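Long-range contacts in geranylgeranyl pyrophosphate synthase (Corynebacterium glutamicum, PDB 3LMD), which probably joins isopentenyl diphosphate units onto an allylic diphosphate, with magnesium as cofactor, to build long-chain prenyl diphosphates for isoprenoid biosynthesis: residues A85-E90 against S334-A339; H221-K226 against L328-D333. All blocks are in the same frame, centred on the assembly; numbering follows the deposited sequence.

Contact 1 of 2, residues A85-E90 against S334-A339; sequences ASEFGE and STVKEA
Glu-87 and Val-336 mark the closest backbone approach, their CA atoms 7.2 Å apart, where the type I beta turn Ser-86 to Gly-89, into which helix 77-86 leads, faces the first turn of helix 335-349. No hydrogen bond crosses between the segments; the 190 Å² buried here is van der Waals packing, mostly of side chains, with the Phe-88 ring also meeting the backbone of Lys-337. Val-336 CG1, anti to its backbone N (chi1 177°), lies 3.7 Å from Phe-88 CE2 and also reaches Glu-87 CB at 4.0 Å; the Phe-88 and Val-336 side chains slide past each other in opposite directions. Val-336 CG2 rests 3.8 Å from Glu-87 CB and nearly as close to Glu-87 CG, which shows that Glu-87 packs with the aliphatic base of its chain. These two side chains cross at about a right angle. Phe-88 starts out to one side, but its ring end reaches the helix start: CZ comes 3.8 Å from Lys-337 N, with Lys-337 CA at the ring edge and in its plane, while CE1 is 3.8 Å from Ser-334 OG. Ser-334 occupies the N-cap position of helix 335-349, and its OG accepts the capping bond from Lys-337 N at 3.0 Å with a nearly straight N-H...O angle of 166°. In this all-helical prenyl synthase fold, away from the metal-binding residues, Leu-36 of helix 34-55 touches both Glu-87 and Val-336, and Leu-225 of helix 219-246 meets Phe-88.

Contact 2 of 2, residues H221-K226 against L328-D333; sequences HIDALK and LDRLPD
Arg-330 and Asp-223 supply the charged part of the contact. The guanidinium grips one carboxylate oxygen end-on: NH1 donates to Asp-223 OD2 at 2.9 Å (N-H...O angle 153°) and NH2 to the same OD2 at 3.1 Å, less straight. OD2 lies practically in the guanidinium plane and is met on its anti side, the two nitrogens coming from opposite faces of the carboxylate plane; the two planes are turned 68° apart. Glu-220 at NH2 and Glu-327 at NH1 are further acidic partners that would balance the arginine's charge, and a long pair, Lys-226 NZ to Asp-223 OD1 at 4.0 Å, extends the network.

In the all-helical fold of the FPP/GGPP synthase family, this network fastens the loop after helix 309-328 to the N-terminal part of helix 219-246. Among the apolar contacts, Ala-224 CB lies 3.7 Å from Arg-330 CB and also against CD; the bend at chi3 (73°) leaves NE beside the same methyl, and Ala-224 N stands over one guanidinium face. Leu-331 CD1 is 3.7 Å from Leu-225 CD2, whereas its CD2 packs on both His-221 CB and Ala-224 CB.

The His-221 ring adds a CH-pi contact, Pro-332 CD standing over one face 3.9 Å from the ring centroid and offset toward the rim. A water bridges His-221 NE2, at 2.8 Å, and Arg-330 O, to which it donates at 3.1 Å.

From the N terminus, residues 85-90, which continue from helix 77-86, come first; 243 residues intervene before 334-339, so contact 1 closes the longer loop. Contact 2 lies wholly within that span: 221-226 on helix 219-246 meets 328-333 across 101 residues, and its second segment runs directly into that of contact 1. The centres are about 9 Å apart. Lys-337 NZ links them, with Leu-328 O and Leu-331 O as acceptors and Asp-333 OD1 as salt-bridge partner, and Phe-88 CD2 packs 3.7 Å from Leu-225 CD1. Together they tie helices 77-86 and 219-246 to the C-terminal helix 335-349 and the loop preceding it.

Contact 1 of 2, residues A85-E90 against S334-A339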
ATOM      1  N   ALA A  85     -26.369   3.651  -3.693  1.00 24.89           N
ATOM      2  CA  ALA A  85     -26.101   5.002  -4.148  1.00 25.01           C
ATOM      3  C   ALA A  85     -26.252   5.118  -5.658  1.00 29.33           C
ATOM      4  O   ALA A  85     -26.688   6.152  -6.153  1.00 30.73           O
ATOM      5  CB  ALA A  85     -24.658   5.457  -3.747  1.00 24.55           C
ATOM      6  N   SER A  86     -25.845   4.088  -6.398  1.00 25.93           N
ATOM      7  CA  SER A  86     -25.926   4.154  -7.860  1.00 25.96           C
ATOM      8  C   SER A  86     -27.384   4.223  -8.334  1.00 29.46           C
ATOM      9  O   SER A  86     -27.656   4.670  -9.431  1.00 29.92           O
ATOM     10  CB  SER A  86     -25.210   2.969  -8.534  1.00 29.48           C
ATOM     11  OG  SER A  86     -26.023   1.799  -8.516  1.00 29.12           O
ATOM     12  N   GLU A  87     -28.316   3.817  -7.494  1.00 28.29           N
ATOM     13  CA  GLU A  87     -29.740   3.842  -7.887  1.00 33.01           C
ATOM     14  C   GLU A  87     -30.212   5.263  -8.153  1.00 40.78           C
ATOM     15  O   GLU A  87     -31.276   5.457  -8.745  1.00 35.98           O
ATOM     16  CB  GLU A  87     -30.619   3.172  -6.824  1.00 29.54           C
ATOM     17  CG  GLU A  87     -30.430   1.665  -6.773  1.00 34.43           C
ATOM     18  CD  GLU A  87     -31.083   0.948  -7.986  1.00 45.81           C
ATOM     19  OE1 GLU A  87     -31.754   1.615  -8.792  1.00 45.77           O
ATOM     20  OE2 GLU A  87     -30.956  -0.278  -8.108  1.00 52.20           O
ATOM     21  N   PHE A  88     -29.411   6.257  -7.756  1.00 32.64           N
ATOM     22  CA  PHE A  88     -29.789   7.650  -7.958  1.00 33.74           C
ATOM     23  C   PHE A  88     -29.281   8.241  -9.262  1.00 33.26           C
ATOM     24  O   PHE A  88     -29.540   9.399  -9.544  1.00 36.16           O
ATOM     25  CB  PHE A  88     -29.370   8.545  -6.763  1.00 34.76           C
ATOM     26  CG  PHE A  88     -30.133   8.260  -5.505  1.00 34.74           C
ATOM     27  CD1 PHE A  88     -31.360   8.864  -5.264  1.00 34.89           C
ATOM     28  CD2 PHE A  88     -29.644   7.341  -4.576  1.00 26.94           C
ATOM     29  CE1 PHE A  88     -32.077   8.574  -4.092  1.00 30.96           C
ATOM     30  CE2 PHE A  88     -30.314   7.044  -3.427  1.00 25.99           C
ATOM     31  CZ  PHE A  88     -31.568   7.659  -3.165  1.00 33.84           C
ATOM     32  N   GLY A  89     -28.557   7.470 -10.064  1.00 30.99           N
ATOM     33  CA  GLY A  89     -28.013   8.037 -11.311  1.00 37.04           C
ATOM     34  C   GLY A  89     -28.761   7.461 -12.514  1.00 37.20           C
ATOM     35  O   GLY A  89     -29.664   6.654 -12.348  1.00 36.14           O
ATOM     36  N   GLU A  90     -28.359   7.842 -13.720  1.00 39.85           N
ATOM     37  CA  GLU A  90     -28.987   7.329 -14.942  1.00 46.02           C
ATOM     38  C   GLU A  90     -28.524   5.922 -15.319  1.00 48.96           C
ATOM     39  O   GLU A  90     -29.181   5.244 -16.101  1.00 46.56           O
ATOM     40  CB  GLU A  90     -28.714   8.273 -16.124  1.00 47.94           C
ATOM     41  CG  GLU A  90     -28.896   9.748 -15.818  1.00 62.99           C
ATOM     42  CD  GLU A  90     -28.632  10.629 -17.039  1.00 82.70           C
ATOM     43  OE1 GLU A  90     -28.979  10.207 -18.164  1.00 83.68           O
ATOM     44  OE2 GLU A  90     -28.082  11.743 -16.875  1.00 85.02           O
ATOM     45  N   SER A 334     -37.939   8.063  -2.661  1.00 32.80           N
ATOM     46  CA  SER A 334     -37.867   6.775  -3.358  1.00 35.37           C
ATOM     47  C   SER A 334     -37.695   5.692  -2.332  1.00 40.86           C
ATOM     48  O   SER A 334     -37.351   5.952  -1.172  1.00 35.31           O
ATOM     49  CB  SER A 334     -36.689   6.727  -4.336  1.00 41.27           C
ATOM     50  OG  SER A 334     -35.447   6.832  -3.626  1.00 38.02           O
ATOM     51  N   THR A 335     -37.924   4.457  -2.734  1.00 29.72           N
ATOM     52  CA  THR A 335     -37.740   3.338  -1.856  1.00 32.65           C
ATOM     53  C   THR A 335     -36.279   3.169  -1.530  1.00 27.40           C
ATOM     54  O   THR A 335     -35.948   2.658  -0.504  1.00 32.38           O
ATOM     55  CB  THR A 335     -38.219   2.021  -2.444  1.00 38.14           C
ATOM     56  OG1 THR A 335     -37.612   1.810  -3.703  1.00 59.81           O
ATOM     57  CG2 THR A 335     -39.674   2.018  -2.589  1.00 24.36           C
ATOM     58  N   VAL A 336     -35.412   3.581  -2.426  1.00 28.35           N
ATOM     59  CA  VAL A 336     -33.978   3.456  -2.113  1.00 32.80           C
ATOM     60  C   VAL A 336     -33.639   4.488  -1.044  1.00 32.49           C
ATOM     61  O   VAL A 336     -32.931   4.191  -0.096  1.00 32.18           O
ATOM     62  CB  VAL A 336     -33.090   3.627  -3.336  1.00 31.70           C
ATOM     63  CG1 VAL A 336     -31.565   3.570  -2.934  1.00 31.01           C
ATOM     64  CG2 VAL A 336     -33.382   2.502  -4.328  1.00 38.51           C
ATOM     65  N   LYS A 337     -34.153   5.709  -1.189  1.00 26.92           N
ATOM     66  CA  LYS A 337     -33.933   6.701  -0.122  1.00 28.49           C
ATOM     67  C   LYS A 337     -34.366   6.171   1.235  1.00 32.18           C
ATOM     68  O   LYS A 337     -33.656   6.342   2.239  1.00 28.32           O
ATOM     69  CB  LYS A 337     -34.652   8.019  -0.438  1.00 33.66           C
ATOM     70  CG  LYS A 337     -34.539   9.089   0.653  1.00 30.38           C
ATOM     71  CD  LYS A 337     -34.869  10.486   0.102  1.00 31.00           C
ATOM     72  CE  LYS A 337     -35.572  11.341   1.171  1.00 34.00           C
ATOM     73  NZ  LYS A 337     -35.756  12.750   0.661  1.00 35.18           N
ATOM     74  N   GLU A 338     -35.537   5.535   1.286  1.00 29.88           N
ATOM     75  CA  GLU A 338     -36.067   5.058   2.559  1.00 33.44           C
ATOM     76  C   GLU A 338     -35.305   3.837   3.089  1.00 38.19           C
ATOM     77  O   GLU A 338     -35.228   3.642   4.297  1.00 31.74           O
ATOM     78  CB  GLU A 338     -37.575   4.743   2.455  1.00 39.27           C
ATOM     79  CG  GLU A 338     -38.476   6.011   2.318  1.00 38.30           C
ATOM     80  CD  GLU A 338     -38.109   7.150   3.295  1.00 38.51           C
ATOM     81  OE1 GLU A 338     -38.029   6.920   4.529  1.00 39.60           O
ATOM     82  OE2 GLU A 338     -37.904   8.284   2.825  1.00 37.91           O
ATOM     83  N   ALA A 339     -34.760   3.016   2.185  1.00 34.84           N
ATOM     84  CA  ALA A 339     -33.896   1.902   2.584  1.00 32.35           C
ATOM     85  C   ALA A 339     -32.606   2.441   3.247  1.00 27.95           C
ATOM     86  O   ALA A 339     -32.121   1.885   4.243  1.00 31.58           O
ATOM     87  CB  ALA A 339     -33.532   1.049   1.337  1.00 32.97           C
TER

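Contact 2 of 2, residues H221-K226 against L328-D333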
ATOM      1  N   HIS A 221     -26.513  15.131  -5.679  1.00 28.69           N
ATOM      2  CA  HIS A 221     -26.910  13.836  -5.175  1.00 35.02           C
ATOM      3  C   HIS A 221     -25.677  13.016  -4.832  1.00 34.25           C
ATOM      4  O   HIS A 221     -25.675  12.314  -3.828  1.00 30.66           O
ATOM      5  CB  HIS A 221     -27.803  13.095  -6.171  1.00 35.35           C
ATOM      6  CG  HIS A 221     -29.096  13.796  -6.448  1.00 42.19           C
ATOM      7  ND1 HIS A 221     -29.889  13.500  -7.535  1.00 42.26           N
ATOM      8  CD2 HIS A 221     -29.730  14.786  -5.775  1.00 42.62           C
ATOM      9  CE1 HIS A 221     -30.962  14.275  -7.517  1.00 47.37           C
ATOM     10  NE2 HIS A 221     -30.893  15.058  -6.455  1.00 45.68           N
ATOM     11  N   ILE A 222     -24.645  13.120  -5.660  1.00 29.30           N
ATOM     12  CA  ILE A 222     -23.357  12.489  -5.361  1.00 32.16           C
ATOM     13  C   ILE A 222     -22.839  13.016  -4.017  1.00 32.51           C
ATOM     14  O   ILE A 222     -22.425  12.240  -3.144  1.00 31.29           O
ATOM     15  CB  ILE A 222     -22.319  12.804  -6.441  1.00 33.77           C
ATOM     16  CG1 ILE A 222     -22.716  12.184  -7.801  1.00 31.12           C
ATOM     17  CG2 ILE A 222     -20.911  12.324  -6.020  1.00 28.99           C
ATOM     18  CD1 ILE A 222     -21.752  12.668  -8.963  1.00 28.05           C
ATOM     19  N   ASP A 223     -22.876  14.336  -3.852  1.00 31.80           N
ATOM     20  CA  ASP A 223     -22.407  14.957  -2.619  1.00 35.80           C
ATOM     21  C   ASP A 223     -23.239  14.511  -1.409  1.00 35.41           C
ATOM     22  O   ASP A 223     -22.700  14.244  -0.327  1.00 30.20           O
ATOM     23  CB  ASP A 223     -22.423  16.488  -2.742  1.00 34.23           C
ATOM     24  CG  ASP A 223     -21.626  17.161  -1.638  1.00 32.80           C
ATOM     25  OD1 ASP A 223     -20.389  17.007  -1.637  1.00 34.12           O
ATOM     26  OD2 ASP A 223     -22.241  17.819  -0.767  1.00 34.76           O
ATOM     27  N   ALA A 224     -24.559  14.446  -1.580  1.00 29.44           N
ATOM     28  CA  ALA A 224     -25.425  14.044  -0.485  1.00 29.84           C
ATOM     29  C   ALA A 224     -25.139  12.602  -0.053  1.00 27.46           C
ATOM     30  O   ALA A 224     -25.197  12.282   1.133  1.00 26.68           O
ATOM     31  CB  ALA A 224     -26.900  14.181  -0.896  1.00 30.43           C
ATOM     32  N   LEU A 225     -24.897  11.714  -1.016  1.00 27.01           N
ATOM     33  CA  LEU A 225     -24.684  10.292  -0.687  1.00 22.84           C
ATOM     34  C   LEU A 225     -23.324  10.088  -0.006  1.00 25.33           C
ATOM     35  O   LEU A 225     -23.177   9.279   0.926  1.00 24.54           O
ATOM     36  CB  LEU A 225     -24.780   9.412  -1.965  1.00 23.55           C
ATOM     37  CG  LEU A 225     -26.280   9.266  -2.308  1.00 31.25           C
ATOM     38  CD1 LEU A 225     -26.502   9.100  -3.834  1.00 27.05           C
ATOM     39  CD2 LEU A 225     -26.897   8.147  -1.537  1.00 28.62           C
ATOM     40  N   LYS A 226     -22.346  10.841  -0.465  1.00 27.34           N
ATOM     41  CA  LYS A 226     -21.056  10.882   0.192  1.00 29.66           C
ATOM     42  C   LYS A 226     -21.211  11.291   1.678  1.00 31.28           C
ATOM     43  O   LYS A 226     -20.715  10.611   2.592  1.00 29.24           O
ATOM     44  CB  LYS A 226     -20.158  11.889  -0.523  1.00 27.06           C
ATOM     45  CG  LYS A 226     -18.782  11.995   0.154  1.00 30.88           C
ATOM     46  CD  LYS A 226     -17.813  12.970  -0.562  1.00 40.42           C
ATOM     47  CE  LYS A 226     -18.257  14.403  -0.421  1.00 48.74           C
ATOM     48  NZ  LYS A 226     -17.057  15.295  -0.326  1.00 58.44           N
ATOM     49  N   LEU A 328     -30.178  13.072   3.369  1.00 24.04           N
ATOM     50  CA  LEU A 328     -31.237  12.414   2.616  1.00 27.87           C
ATOM     51  C   LEU A 328     -32.289  13.417   2.099  1.00 35.37           C
ATOM     52  O   LEU A 328     -32.932  13.175   1.069  1.00 32.63           O
ATOM     53  CB  LEU A 328     -31.924  11.357   3.468  1.00 25.76           C
ATOM     54  CG  LEU A 328     -31.032  10.144   3.836  1.00 26.55           C
ATOM     55  CD1 LEU A 328     -31.858   9.147   4.647  1.00 32.04           C
ATOM     56  CD2 LEU A 328     -30.413   9.469   2.620  1.00 26.51           C
ATOM     57  N   ASP A 329     -32.461  14.525   2.814  1.00 31.84           N
ATOM     58  CA  ASP A 329     -33.339  15.596   2.357  1.00 35.41           C
ATOM     59  C   ASP A 329     -32.926  16.059   0.976  1.00 38.45           C
ATOM     60  O   ASP A 329     -33.739  16.559   0.225  1.00 35.39           O
ATOM     61  CB  ASP A 329     -33.261  16.812   3.283  1.00 41.74           C
ATOM     62  CG  ASP A 329     -34.301  16.791   4.385  1.00 51.14           C
ATOM     63  OD1 ASP A 329     -35.281  16.013   4.299  1.00 55.17           O
ATOM     64  OD2 ASP A 329     -34.138  17.571   5.350  1.00 54.84           O
ATOM     65  N   ARG A 330     -31.645  15.929   0.652  1.00 31.93           N
ATOM     66  CA  ARG A 330     -31.142  16.411  -0.628  1.00 32.43           C
ATOM     67  C   ARG A 330     -31.450  15.474  -1.803  1.00 33.19           C
ATOM     68  O   ARG A 330     -31.213  15.817  -2.973  1.00 34.33           O
ATOM     69  CB  ARG A 330     -29.636  16.674  -0.557  1.00 36.65           C
ATOM     70  CG  ARG A 330     -29.212  17.665   0.546  1.00 31.23           C
ATOM     71  CD  ARG A 330     -27.700  17.614   0.729  1.00 37.65           C
ATOM     72  NE  ARG A 330     -26.997  18.263  -0.380  1.00 38.81           N
ATOM     73  CZ  ARG A 330     -25.683  18.217  -0.533  1.00 40.60           C
ATOM     74  NH1 ARG A 330     -24.952  17.538   0.346  1.00 36.38           N
ATOM     75  NH2 ARG A 330     -25.094  18.839  -1.553  1.00 34.42           N
ATOM     76  N   LEU A 331     -31.973  14.297  -1.488  1.00 31.63           N
ATOM     77  CA  LEU A 331     -32.184  13.252  -2.486  1.00 32.84           C
ATOM     78  C   LEU A 331     -33.678  13.113  -2.741  1.00 34.96           C
ATOM     79  O   LEU A 331     -34.502  13.358  -1.836  1.00 35.07           O
ATOM     80  CB  LEU A 331     -31.656  11.889  -1.968  1.00 30.59           C
ATOM     81  CG  LEU A 331     -30.148  11.838  -1.705  1.00 32.61           C
ATOM     82  CD1 LEU A 331     -29.755  10.512  -1.012  1.00 27.89           C
ATOM     83  CD2 LEU A 331     -29.365  12.022  -3.007  1.00 29.57           C
ATOM     84  N   PRO A 332     -34.026  12.676  -3.955  1.00 38.15           N
ATOM     85  CA  PRO A 332     -35.420  12.449  -4.296  1.00 41.01           C
ATOM     86  C   PRO A 332     -36.016  11.286  -3.535  1.00 44.52           C
ATOM     87  O   PRO A 332     -35.368  10.240  -3.295  1.00 37.40           O
ATOM     88  CB  PRO A 332     -35.377  12.138  -5.801  1.00 45.13           C
ATOM     89  CG  PRO A 332     -34.045  11.619  -6.050  1.00 45.14           C
ATOM     90  CD  PRO A 332     -33.136  12.428  -5.101  1.00 39.04           C
ATOM     91  N   ASP A 333     -37.271  11.471  -3.174  1.00 33.69           N
ATOM     92  CA  ASP A 333     -38.029  10.485  -2.468  1.00 37.34           C
ATOM     93  C   ASP A 333     -38.101   9.211  -3.315  1.00 39.11           C
ATOM     94  O   ASP A 333     -38.242   9.280  -4.547  1.00 36.31           O
ATOM     95  CB  ASP A 333     -39.399  11.089  -2.155  1.00 44.46           C
ATOM     96  CG  ASP A 333     -39.272  12.512  -1.547  1.00 55.84           C
ATOM     97  OD1 ASP A 333     -38.122  12.964  -1.280  1.00 50.31           O
ATOM     98  OD2 ASP A 333     -40.303  13.182  -1.333  1.00 39.97           O
TER
HETATM   99  O   HOH W   1     -33.235  16.085  -5.334  1.00 58.60           O